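Local coordinates for YCAC GENE product (Escherichia coli, PDB 1YAC), which is an octameric bacterial hydrolase of unknown specificity, with the three-layer alpha-beta-alpha sandwich of the isochorismatase family, at residues 132-137 against 159-164; 6-11 against 105-110; 13-18 against 52-57; 114-119 against 140-145; 59-64 against 79-84. All coordinates share one frame; numbering follows the deposited sequence.

Contact 1. Residues 132-137 against 159-164; sequences DVFVVT and GAQLMT
Val133 O accepts Gln161 N at 3.0 Å and starts a parallel ladder between strand 132-136 and strand 161-163, the two strands of a beta-alpha-beta unit whose helix is 145-158. Val135 is gripped through both of its peptide groups: its N bonds Gln161 O, and its O takes Met163 N at 2.8 Å. Thr137 N closes the run on Met163 O. Two waters extend it at the start, one joining Val133 N to Gly159 O, the other Val133 O to Gln161 NE2.

Around the Phe134 ring two side chains gather. Met163 SD meets the ring at its edge, 3.6 Å from Phe134 CD2, a Met-aromatic contact. The Gln161 side chain runs beside the ring in the same direction, its amide plane 40° from the ring plane and NE2 3.2 Å from Phe134 CE2.

Apolar groups fill the face of Val135 and Leu162. Ala160 CB touches Val135 CG2 at 4.1 Å, and Leu162 CD2 lies 4.2 Å from Val135 CB.

Gln161 NE2 donates to Val6 O, while OE1 accepts from Arg154 of the second subunit. With both ends of the amide engaged, its flip state is fixed, and one side chain ties strand, N-terminal segment and subunit interface together.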
# COMPACT_ATOMS: atom_id res chain seq x y z
N ASP A 132 11.30 21.06 26.84
CA ASP A 132 11.34 19.65 26.46
C ASP A 132 10.07 19.50 25.64
O ASP A 132 8.97 19.68 26.15
CB ASP A 132 11.32 18.76 27.70
CG ASP A 132 12.63 18.80 28.43
OD1 ASP A 132 13.67 18.89 27.74
OD2 ASP A 132 12.63 18.79 29.68
N VAL A 133 10.23 19.18 24.37
CA VAL A 133 9.10 19.07 23.45
C VAL A 133 8.73 17.65 23.09
O VAL A 133 9.58 16.83 22.75
CB VAL A 133 9.39 19.89 22.16
CG1 VAL A 133 8.25 19.76 21.15
CG2 VAL A 133 9.63 21.36 22.51
N PHE A 134 7.42 17.38 23.14
CA PHE A 134 6.85 16.08 22.83
C PHE A 134 5.80 16.33 21.74
O PHE A 134 4.81 17.04 21.97
CB PHE A 134 6.18 15.50 24.09
CG PHE A 134 7.13 15.28 25.24
CD1 PHE A 134 7.57 16.35 26.02
CD2 PHE A 134 7.56 14.00 25.57
CE1 PHE A 134 8.42 16.14 27.11
CE2 PHE A 134 8.40 13.77 26.65
CZ PHE A 134 8.83 14.85 27.43
N VAL A 135 6.03 15.79 20.55
CA VAL A 135 5.11 15.97 19.43
C VAL A 135 4.13 14.80 19.34
O VAL A 135 4.55 13.64 19.40
CB VAL A 135 5.91 16.06 18.10
CG1 VAL A 135 4.98 16.11 16.90
CG2 VAL A 135 6.82 17.29 18.14
N VAL A 136 2.83 15.09 19.27
CA VAL A 136 1.84 14.03 19.15
C VAL A 136 1.63 13.84 17.65
O VAL A 136 0.81 14.51 17.02
CB VAL A 136 0.51 14.39 19.85
CG1 VAL A 136 -0.33 13.16 20.03
CG2 VAL A 136 0.79 15.01 21.21
N THR A 137 2.37 12.88 17.09
CA THR A 137 2.36 12.64 15.65
C THR A 137 1.06 12.11 15.07
O THR A 137 0.84 12.22 13.86
CB THR A 137 3.52 11.71 15.24
OG1 THR A 137 3.36 10.44 15.88
CG2 THR A 137 4.86 12.31 15.66
N GLY A 159 15.81 17.28 18.51
CA GLY A 159 15.65 16.81 19.88
C GLY A 159 14.22 16.62 20.34
O GLY A 159 13.98 16.33 21.50
N ALA A 160 13.24 16.79 19.45
CA ALA A 160 11.84 16.58 19.85
C ALA A 160 11.60 15.09 20.04
O ALA A 160 12.18 14.26 19.35
CB ALA A 160 10.91 17.11 18.77
N GLN A 161 10.78 14.74 21.03
CA GLN A 161 10.43 13.35 21.26
C GLN A 161 9.12 13.11 20.51
O GLN A 161 8.15 13.85 20.68
CB GLN A 161 10.26 13.07 22.76
CG GLN A 161 11.57 13.21 23.55
CD GLN A 161 11.49 12.61 24.94
OE1 GLN A 161 11.42 11.39 25.10
NE2 GLN A 161 11.50 13.47 25.96
N LEU A 162 9.12 12.12 19.61
CA LEU A 162 7.93 11.80 18.83
C LEU A 162 7.10 10.81 19.61
O LEU A 162 7.60 9.74 19.98
CB LEU A 162 8.32 11.22 17.47
CG LEU A 162 9.26 12.06 16.59
CD1 LEU A 162 9.37 11.39 15.24
CD2 LEU A 162 8.76 13.50 16.44
N MET A 163 5.87 11.18 19.90
CA MET A 163 4.96 10.33 20.65
C MET A 163 3.57 10.30 20.00
O MET A 163 3.30 11.01 19.02
CB MET A 163 4.88 10.82 22.11
CG MET A 163 6.10 10.41 22.99
SD MET A 163 5.91 10.92 24.67
CE MET A 163 5.00 9.59 25.34
N THR A 164 2.72 9.41 20.49
CA THR A 164 1.36 9.30 19.98
C THR A 164 0.43 9.43 21.19
O THR A 164 0.86 9.18 22.32
CB THR A 164 1.18 8.01 19.13
OG1 THR A 164 1.85 6.91 19.75
CG2 THR A 164 1.81 8.23 17.75
O HOH W 1 12.81 18.33 23.22
O HOH W 2 11.59 16.28 25.04

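Contact 2. Residues 6-11 against 105-110; sequences VRLDKN and KKQLII
The loop leading into strand 13-18 is fastened to strand 107-112 by Gln107, whose carboxamide pairs with the backbone on both sides of Leu8 much as a peptide group would. Gln107 NE2 donates to Arg7 O at 2.9 Å, arriving well above the plane of that carbonyl (51° out of it). Gln107 OE1 takes Asp9 N at 2.8 Å, and this donor lies in the carbonyl plane, on a lone pair. An extended chain beyond CG (chi2 175°) carries the amide out from the sheet to the loop.

Leu8, between the two bonded residues, brings its CD2 methyl to the strand, 3.6 Å from Gln107 OE1 and 3.8 Å from Ile109 CG1. Its backbone is held from elsewhere too, N by Glu171 and O by Arg174, and its side chain packs on Phe134 and on helix 165-173.

Further along, Asp9 OD1 accepts Asn11 N at 3.0 Å, an Asx turn that curls the loop. Asn11 O then receives Lys105 NZ at 2.9 Å from above its carbonyl plane. The lysine chain bends at chi2 (-51°), which brings CD to 3.7 Å from Asn11 O.

The Arg7 guanidinium forms a salt bridge with Asp92 of the second subunit. Both polar ends of the Gln107 amide are satisfied by main chain, so the amide is probably held in one orientation, and on the loop side its two bonds use only backbone atoms.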
# COMPACT_ATOMS: atom_id res chain seq x y z
N VAL A 6 13.64 11.25 29.60
CA VAL A 6 12.92 12.50 29.87
C VAL A 6 11.44 12.20 29.59
O VAL A 6 10.95 12.35 28.46
CB VAL A 6 13.45 13.66 28.98
CG1 VAL A 6 12.71 14.98 29.27
CG2 VAL A 6 14.94 13.84 29.19
N ARG A 7 10.75 11.71 30.62
CA ARG A 7 9.35 11.34 30.50
C ARG A 7 8.35 12.38 30.98
O ARG A 7 8.64 13.16 31.88
CB ARG A 7 9.10 10.00 31.20
CG ARG A 7 9.45 9.93 32.67
CD ARG A 7 8.88 8.63 33.23
NE ARG A 7 9.32 8.31 34.58
CZ ARG A 7 8.94 7.22 35.25
NH1 ARG A 7 8.12 6.34 34.70
NH2 ARG A 7 9.38 7.01 36.48
N LEU A 8 7.18 12.38 30.34
CA LEU A 8 6.11 13.30 30.67
C LEU A 8 5.73 13.21 32.13
O LEU A 8 5.63 12.12 32.70
CB LEU A 8 4.89 13.04 29.79
CG LEU A 8 5.04 13.46 28.33
CD1 LEU A 8 3.84 12.92 27.51
CD2 LEU A 8 5.14 14.99 28.23
N ASP A 9 5.55 14.38 32.72
CA ASP A 9 5.21 14.55 34.12
C ASP A 9 3.93 15.37 34.11
O ASP A 9 3.93 16.54 33.72
CB ASP A 9 6.36 15.31 34.78
CG ASP A 9 6.14 15.55 36.27
OD1 ASP A 9 5.00 15.44 36.77
OD2 ASP A 9 7.15 15.89 36.93
N LYS A 10 2.83 14.78 34.59
CA LYS A 10 1.54 15.46 34.57
C LYS A 10 1.51 16.79 35.34
O LYS A 10 0.57 17.54 35.20
CB LYS A 10 0.41 14.56 35.05
CG LYS A 10 0.51 14.12 36.49
CD LYS A 10 -0.77 13.43 36.93
CE LYS A 10 -0.70 13.06 38.41
NZ LYS A 10 -2.04 12.65 38.95
N ASN A 11 2.55 17.05 36.13
CA ASN A 11 2.64 18.29 36.86
C ASN A 11 3.61 19.29 36.24
O ASN A 11 3.72 20.41 36.70
CB ASN A 11 3.09 18.00 38.30
CG ASN A 11 2.09 17.23 39.17
OD1 ASN A 11 1.80 16.08 38.99
ND2 ASN A 11 1.52 17.93 40.11
N LYS A 105 5.25 25.48 32.80
CA LYS A 105 5.61 24.09 32.51
C LYS A 105 6.83 23.96 31.61
O LYS A 105 6.96 24.66 30.61
CB LYS A 105 4.42 23.35 31.87
CG LYS A 105 3.13 23.44 32.69
CD LYS A 105 3.35 23.05 34.13
CE LYS A 105 2.07 23.21 34.93
NZ LYS A 105 2.28 22.88 36.36
N LYS A 106 7.72 23.03 31.98
CA LYS A 106 8.94 22.76 31.23
C LYS A 106 8.69 21.90 29.98
O LYS A 106 9.40 22.01 28.97
CB LYS A 106 9.93 22.05 32.16
CG LYS A 106 11.21 21.53 31.53
CD LYS A 106 12.07 22.64 31.06
CE LYS A 106 13.49 22.18 30.83
NZ LYS A 106 14.35 23.39 30.65
N GLN A 107 7.70 21.01 30.06
CA GLN A 107 7.39 20.10 28.96
C GLN A 107 6.21 20.61 28.16
O GLN A 107 5.20 21.03 28.73
CB GLN A 107 7.08 18.71 29.51
CG GLN A 107 8.19 18.15 30.39
CD GLN A 107 7.80 16.83 31.02
OE1 GLN A 107 6.61 16.53 31.19
NE2 GLN A 107 8.79 16.04 31.38
N LEU A 108 6.32 20.54 26.84
CA LEU A 108 5.25 20.99 25.96
C LEU A 108 4.84 19.84 25.07
O LEU A 108 5.68 19.26 24.37
CB LEU A 108 5.71 22.15 25.08
CG LEU A 108 6.30 23.37 25.78
CD1 LEU A 108 6.65 24.46 24.75
CD2 LEU A 108 5.29 23.88 26.80
N ILE A 109 3.55 19.52 25.10
CA ILE A 109 2.97 18.46 24.28
C ILE A 109 2.32 19.24 23.14
O ILE A 109 1.36 20.00 23.36
CB ILE A 109 1.91 17.68 25.08
CG1 ILE A 109 2.57 16.98 26.27
CG2 ILE A 109 1.19 16.68 24.18
CD1 ILE A 109 1.60 16.47 27.30
N ILE A 110 2.82 19.05 21.92
CA ILE A 110 2.32 19.82 20.79
C ILE A 110 1.69 18.98 19.68
O ILE A 110 2.21 17.93 19.31
CB ILE A 110 3.46 20.64 20.16
CG1 ILE A 110 4.25 21.38 21.25
CG2 ILE A 110 2.90 21.66 19.17
CD1 ILE A 110 5.45 22.19 20.73

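Contact 3. Residues 13-18 against 52-57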
# COMPACT_ATOMS: atom_id res chain seq x y z
N ALA A 13 3.78 19.65 32.55
CA ALA A 13 3.48 19.64 31.12
C ALA A 13 2.29 20.49 30.71
O ALA A 13 1.27 20.53 31.42
CB ALA A 13 3.25 18.19 30.64
N ALA A 14 2.42 21.18 29.58
CA ALA A 14 1.34 21.98 29.04
C ALA A 14 1.05 21.43 27.64
O ALA A 14 1.93 20.82 26.99
CB ALA A 14 1.73 23.45 28.95
N VAL A 15 -0.17 21.61 27.18
CA VAL A 15 -0.57 21.12 25.86
C VAL A 15 -0.82 22.29 24.93
O VAL A 15 -1.52 23.24 25.30
CB VAL A 15 -1.84 20.25 25.97
CG1 VAL A 15 -2.32 19.80 24.57
CG2 VAL A 15 -1.57 19.04 26.84
N LEU A 16 -0.20 22.26 23.74
CA LEU A 16 -0.40 23.32 22.75
C LEU A 16 -1.13 22.72 21.56
O LEU A 16 -0.61 21.81 20.90
CB LEU A 16 0.94 23.90 22.26
CG LEU A 16 2.07 24.26 23.23
CD1 LEU A 16 3.16 25.04 22.49
CD2 LEU A 16 1.56 25.05 24.41
N LEU A 17 -2.34 23.21 21.30
CA LEU A 17 -3.15 22.72 20.18
C LEU A 17 -3.13 23.82 19.13
O LEU A 17 -3.81 24.85 19.26
CB LEU A 17 -4.57 22.40 20.65
CG LEU A 17 -4.64 21.36 21.78
CD1 LEU A 17 -6.09 21.07 22.13
CD2 LEU A 17 -3.93 20.06 21.34
N VAL A 18 -2.38 23.58 18.06
CA VAL A 18 -2.17 24.57 17.01
C VAL A 18 -2.89 24.39 15.68
O VAL A 18 -2.60 23.46 14.91
CB VAL A 18 -0.64 24.69 16.71
CG1 VAL A 18 -0.33 25.94 15.88
CG2 VAL A 18 0.18 24.69 18.02
N LEU A 52 -4.13 19.42 32.34
CA LEU A 52 -2.91 20.10 31.91
C LEU A 52 -3.23 21.46 31.34
O LEU A 52 -4.19 21.60 30.58
CB LEU A 52 -2.21 19.29 30.81
CG LEU A 52 -1.93 17.83 31.11
CD1 LEU A 52 -1.33 17.19 29.84
CD2 LEU A 52 -1.00 17.69 32.30
N PRO A 53 -2.46 22.50 31.74
CA PRO A 53 -2.72 23.84 31.21
C PRO A 53 -2.68 23.69 29.70
O PRO A 53 -1.72 23.12 29.16
CB PRO A 53 -1.50 24.63 31.71
CG PRO A 53 -1.26 24.02 33.05
CD PRO A 53 -1.38 22.52 32.73
N THR A 54 -3.71 24.18 29.02
CA THR A 54 -3.82 24.04 27.57
C THR A 54 -3.93 25.38 26.86
O THR A 54 -4.57 26.31 27.36
CB THR A 54 -5.04 23.13 27.23
OG1 THR A 54 -4.85 21.85 27.85
CG2 THR A 54 -5.22 22.95 25.72
N ILE A 55 -3.26 25.49 25.72
CA ILE A 55 -3.24 26.70 24.92
C ILE A 55 -3.77 26.42 23.51
O ILE A 55 -3.29 25.51 22.83
CB ILE A 55 -1.82 27.27 24.85
CG1 ILE A 55 -1.39 27.69 26.26
CG2 ILE A 55 -1.75 28.48 23.92
CD1 ILE A 55 0.07 27.92 26.37
N LEU A 56 -4.78 27.17 23.11
CA LEU A 56 -5.38 27.04 21.78
C LEU A 56 -4.93 28.22 20.92
O LEU A 56 -4.80 29.35 21.41
CB LEU A 56 -6.91 27.08 21.88
CG LEU A 56 -7.60 26.12 22.84
CD1 LEU A 56 -9.10 26.44 22.82
CD2 LEU A 56 -7.34 24.67 22.46
N THR A 57 -4.67 27.97 19.65
CA THR A 57 -4.26 29.04 18.76
C THR A 57 -4.74 28.72 17.35
O THR A 57 -4.91 27.55 17.01
CB THR A 57 -2.72 29.31 18.80
OG1 THR A 57 -2.40 30.46 18.00
CG2 THR A 57 -1.94 28.10 18.29
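Val15 O receives two donors from the neighbouring strand: Ile55 N at 2.9 Å and, as a CA-H...O contact, Thr54 CA at 3.3 Å. The other bonds continue this parallel pairing of strands 13-18 and 54-59. Val15 N goes to Pro53 O, and Leu17 N meets Ile55 O almost head-on with a C=O...N angle of 175°. The last rung is longer, Thr57 N to Leu17 O at 3.3 Å.

On the face of Val15 and Leu17, Leu52 CD1 packs against Val15 CG2 at 3.5 Å, and Leu56 CD2 lies beside Leu17 CD1. Thr54 OG1 is anti to its carbonyl carbon (chi1 -59°) and donates to Leu52 O at 2.8 Å, while its CG2 reaches Leu17 CD1 at 4.1 Å. An alanine at Thr54 would probably cost Leu52 O this hydroxyl partner and open a gap beside Leu17 CD1.

Leu16 and Ile55 share the opposite face, side by side, next to helix 94-102. There Thr57 presents CG2 to Val18 CG1 at 3.6 Å and spends OG1 on Ile82 O and Arg84 NH1. The strands of this beta-alpha-beta unit, linked through helix 33-49, are thus joined by four backbone hydrogen bonds and by apolar side chains on both faces, with the threonine hydroxyls satisfied within the fold.

Contact 4. Residues 114-119 against 140-145; sequences VTEVCV and SGTFNE
Ser140 faces the first turn of helix 115-128: its OG lies 3.6 Å from Val119 CG2, and its CB packs against Thr115. Its hydroxyl is bound elsewhere, to Val136 O and Gly112 N. Its carbonyl instead receives a water that in turn accepts the Thr115 hydroxyl, OG1 to water 2.7 Å.

Gly141 O takes Thr115 N at 2.9 Å, the donor standing 49° above the carbonyl plane, and the same oxygen receives a CA-H contact from Val114 CA at 3.1 Å. A cis peptide bond precedes Val114, the N-cap residue of this helix.

Thr142 OG1 donates to Glu116 OE1 over 2.6 Å, on the syn side of the carboxylate. Its OG1 also bonds Thr147 OG1. Glu116 CG sits between its backbone N and carbonyl carbon (chi1 76°), and a second bend at chi2 (-85°) places CD beside the Thr142 hydroxyl, the two side chains crossing at about a right angle.

Phe143 offers its ring edge to Glu116 OE2, which lies in the ring plane 3.3 Å from both CD2 and CE2. Val114 CG1 touches Phe143 CE2 at 4.2 Å, and Phe166 of the third subunit meets the Phe143 ring edge-to-face.

An alanine at Glu116 would probably deprive the Thr142 hydroxyl of its carboxylate acceptor and open a gap at the CD2 and CE2 edge of Phe143. One buried carboxylate thus serves two unlike partners, a hydroxyl and, probably through a weak electrostatic attraction, the edge of an aromatic ring, tying the helix start to the loop before helix 145-158.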
# COMPACT_ATOMS: atom_id res chain seq x y z
N VAL A 114 -0.64 22.36 9.67
CA VAL A 114 -0.04 21.13 9.16
C VAL A 114 1.22 20.79 9.96
O VAL A 114 1.92 21.67 10.45
CB VAL A 114 0.27 21.17 7.63
CG1 VAL A 114 -1.04 21.32 6.85
CG2 VAL A 114 1.25 22.26 7.28
N THR A 115 1.49 19.50 10.08
CA THR A 115 2.65 18.98 10.83
C THR A 115 3.98 19.69 10.63
O THR A 115 4.61 20.13 11.58
CB THR A 115 2.84 17.45 10.60
OG1 THR A 115 1.59 16.81 10.60
CG2 THR A 115 3.64 16.82 11.68
N GLU A 116 4.34 19.90 9.36
CA GLU A 116 5.65 20.50 9.01
C GLU A 116 5.74 22.03 9.16
O GLU A 116 6.82 22.60 8.99
CB GLU A 116 6.07 20.08 7.61
CG GLU A 116 5.34 20.82 6.45
CD GLU A 116 4.00 20.20 6.06
OE1 GLU A 116 3.37 19.52 6.90
OE2 GLU A 116 3.58 20.41 4.90
N VAL A 117 4.61 22.67 9.47
CA VAL A 117 4.59 24.12 9.64
C VAL A 117 4.07 24.52 11.02
O VAL A 117 4.83 24.92 11.89
CB VAL A 117 3.75 24.82 8.55
CG1 VAL A 117 3.59 26.31 8.88
CG2 VAL A 117 4.42 24.66 7.20
N CYS A 118 2.77 24.33 11.26
CA CYS A 118 2.22 24.75 12.53
C CYS A 118 2.68 23.97 13.75
O CYS A 118 2.57 24.47 14.86
CB CYS A 118 0.70 24.87 12.46
SG CYS A 118 0.26 26.07 11.21
N VAL A 119 3.16 22.74 13.54
CA VAL A 119 3.68 21.96 14.65
C VAL A 119 5.20 22.11 14.70
O VAL A 119 5.76 22.55 15.70
CB VAL A 119 3.32 20.47 14.54
CG1 VAL A 119 4.03 19.66 15.65
CG2 VAL A 119 1.81 20.30 14.68
N SER A 140 -1.51 15.22 14.71
CA SER A 140 -1.00 16.29 13.85
C SER A 140 -1.20 15.78 12.44
O SER A 140 -1.00 14.59 12.19
CB SER A 140 0.48 16.54 14.13
OG SER A 140 0.67 16.96 15.47
N GLY A 141 -1.62 16.64 11.52
CA GLY A 141 -1.88 16.17 10.16
C GLY A 141 -1.27 17.01 9.07
O GLY A 141 -1.00 18.21 9.26
N THR A 142 -1.05 16.40 7.91
CA THR A 142 -0.45 17.13 6.81
C THR A 142 -0.88 16.54 5.47
O THR A 142 -1.74 15.64 5.43
CB THR A 142 1.10 17.16 6.95
OG1 THR A 142 1.68 17.89 5.87
CG2 THR A 142 1.67 15.74 7.01
N PHE A 143 -0.29 17.05 4.39
CA PHE A 143 -0.63 16.64 3.03
C PHE A 143 -0.44 15.15 2.71
O PHE A 143 -1.36 14.51 2.21
CB PHE A 143 0.18 17.47 2.01
CG PHE A 143 0.04 18.96 2.19
CD1 PHE A 143 -1.05 19.65 1.65
CD2 PHE A 143 0.98 19.67 2.94
CE1 PHE A 143 -1.20 21.02 1.85
CE2 PHE A 143 0.84 21.05 3.15
CZ PHE A 143 -0.25 21.72 2.61
N ASN A 144 0.73 14.61 3.04
CA ASN A 144 1.03 13.23 2.69
C ASN A 144 2.18 12.71 3.54
O ASN A 144 2.69 13.43 4.40
CB ASN A 144 1.36 13.13 1.19
CG ASN A 144 2.47 14.10 0.77
OD1 ASN A 144 3.60 13.97 1.22
ND2 ASN A 144 2.14 15.08 -0.09
N GLU A 145 2.58 11.45 3.31
CA GLU A 145 3.65 10.83 4.08
C GLU A 145 5.01 11.47 3.92
O GLU A 145 5.81 11.46 4.86
CB GLU A 145 3.70 9.31 3.84
CG GLU A 145 2.49 8.60 4.47
CD GLU A 145 2.50 7.08 4.31
OE1 GLU A 145 3.56 6.51 3.95
OE2 GLU A 145 1.45 6.44 4.54
O HOH W 3 0.99 14.22 10.13

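Contact 5. Residues 59-64 against 79-84. Unlike the reference sequence in segment 59-64: Ala60 (reference Phe). Unlike the reference sequence in segment 79-84: Ala79 (reference Thr).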
# COMPACT_ATOMS: atom_id res chain seq x y z
N SER A 59 -4.84 30.27 13.02
CA SER A 59 -4.21 31.11 12.02
C SER A 59 -5.26 31.61 11.05
O SER A 59 -5.97 30.81 10.42
CB SER A 59 -3.16 30.29 11.25
OG SER A 59 -2.66 31.01 10.15
N ALA A 60 -5.39 32.94 10.97
CA ALA A 60 -6.33 33.61 10.06
C ALA A 60 -7.67 32.89 9.96
O ALA A 60 -8.18 32.63 8.86
CB ALA A 60 -5.70 33.79 8.68
N GLU A 61 -8.25 32.60 11.12
CA GLU A 61 -9.53 31.90 11.19
C GLU A 61 -10.70 32.57 10.49
O GLU A 61 -11.72 31.93 10.28
CB GLU A 61 -9.89 31.63 12.65
CG GLU A 61 -10.11 32.87 13.47
CD GLU A 61 -10.45 32.54 14.91
OE1 GLU A 61 -9.90 31.54 15.43
OE2 GLU A 61 -11.26 33.27 15.51
N THR A 62 -10.58 33.86 10.19
CA THR A 62 -11.66 34.56 9.49
C THR A 62 -11.28 34.61 8.03
O THR A 62 -11.00 35.66 7.46
CB THR A 62 -11.86 35.98 10.04
OG1 THR A 62 -10.59 36.64 10.13
CG2 THR A 62 -12.49 35.91 11.42
N GLY A 63 -11.16 33.43 7.45
CA GLY A 63 -10.79 33.30 6.06
C GLY A 63 -10.98 31.85 5.70
O GLY A 63 -11.67 31.11 6.42
N PRO A 64 -10.35 31.39 4.62
CA PRO A 64 -10.45 29.99 4.18
C PRO A 64 -10.06 28.98 5.25
O PRO A 64 -10.60 27.87 5.30
CB PRO A 64 -9.49 29.94 3.00
CG PRO A 64 -9.51 31.33 2.47
CD PRO A 64 -9.47 32.16 3.72
N ALA A 79 -9.26 28.49 28.45
CA ALA A 79 -7.87 28.42 28.04
C ALA A 79 -7.48 29.60 27.19
O ALA A 79 -8.33 30.28 26.61
CB ALA A 79 -7.63 27.12 27.25
N PRO A 80 -6.18 29.95 27.18
CA PRO A 80 -5.72 31.07 26.36
C PRO A 80 -6.07 30.71 24.91
O PRO A 80 -5.88 29.57 24.48
CB PRO A 80 -4.21 31.03 26.56
CG PRO A 80 -4.10 30.60 27.97
CD PRO A 80 -5.09 29.48 28.06
N TYR A 81 -6.65 31.65 24.19
CA TYR A 81 -7.04 31.43 22.81
C TYR A 81 -6.43 32.56 22.00
O TYR A 81 -6.91 33.69 22.03
CB TYR A 81 -8.57 31.42 22.69
CG TYR A 81 -9.12 31.04 21.33
CD1 TYR A 81 -8.82 31.79 20.20
CD2 TYR A 81 -9.96 29.95 21.19
CE1 TYR A 81 -9.35 31.46 18.96
CE2 TYR A 81 -10.50 29.61 19.95
CZ TYR A 81 -10.19 30.37 18.84
OH TYR A 81 -10.75 30.07 17.63
N ILE A 82 -5.35 32.25 21.29
CA ILE A 82 -4.64 33.24 20.50
C ILE A 82 -4.95 33.09 19.01
O ILE A 82 -4.53 32.13 18.36
CB ILE A 82 -3.09 33.13 20.73
CG1 ILE A 82 -2.75 33.32 22.22
CG2 ILE A 82 -2.35 34.18 19.93
CD1 ILE A 82 -2.92 32.09 23.07
N ALA A 83 -5.78 33.99 18.50
CA ALA A 83 -6.13 34.01 17.08
C ALA A 83 -5.04 34.85 16.44
O ALA A 83 -5.02 36.07 16.61
CB ALA A 83 -7.51 34.64 16.87
N ARG A 84 -4.08 34.20 15.80
CA ARG A 84 -2.98 34.89 15.15
C ARG A 84 -3.43 35.48 13.82
O ARG A 84 -3.87 34.76 12.92
CB ARG A 84 -1.80 33.93 14.93
CG ARG A 84 -1.53 33.01 16.11
CD ARG A 84 -0.19 32.31 16.00
NE ARG A 84 -0.00 31.56 14.75
CZ ARG A 84 -0.59 30.40 14.47
NH1 ARG A 84 -1.41 29.83 15.34
NH2 ARG A 84 -0.35 29.80 13.31
O HOH W 4 -1.46 33.30 11.34
O HOH W 5 -6.90 33.30 13.70
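Ser59 CA lies over one face of the Arg84 guanidinium, 4.1 Å above its plane and offset toward the rim, while Glu61 OE1 sits at the edge of the Tyr81 ring and in its plane. Arg84 and Tyr81 stand on strand 81-84, an outermost strand of the parallel sheet within this chain, in the alpha-beta-alpha sandwich; their partners are Ser59, last of strand 54-59, and Glu61 in the following loop.

Tyr81 OH, tip to tip with Glu61, donates to Glu61 OE1 at 2.8 Å, on the syn side of a carboxylate plane turned 79° from the ring. The same oxygen also bonds Thr58 OG1.

The Arg84 chain bends at chi3 (-55°), turning NE toward the loop carbonyl of Asn87, to which it donates, while NH1 forms a salt bridge with Asp19.

One backbone bond joins the segments: Ala60 N to Arg84 O, 3.1 Å and nearly straight, completing the parallel Ser59-Arg84 bridge. Ala60, which differs from the reference sequence, has positive phi (39°) where the chain leaves the strand. A water links Ser59 OG to Arg84 O, and another accepts from Glu61 N and donates only weakly to the same carbonyl. The carboxylate carbon, Glu61 CD, lies 4.1 Å from Ala83 CB.

Four contacts follow one parallel sheet in the order contact 5, contact 3, contact 2, contact 1, whose extremes have centres about 24 Å apart. Neighbours touch: Thr54 O packs on Pro80 CD at 3.3 Å between contacts 3 and 5, Ile109 N probably bonds Ala14 O at 2.8 Å between contacts 2 and 3, and Ile110 N probably bonds Phe134 O at 2.8 Å between contacts 2 and 1. Contact 4, on helix 115-128 and the loop after strand 132-136, reaches contact 1 through Val119 CG1 and Val135 CG1, 3.9 Å apart, and contact 3 through Cys118 O and Val18 CG1, 3.4 Å apart. Contacts 1 and 2 meet the second subunit, contacts 4 and 5 the third, while contact 3 is internal to the chain.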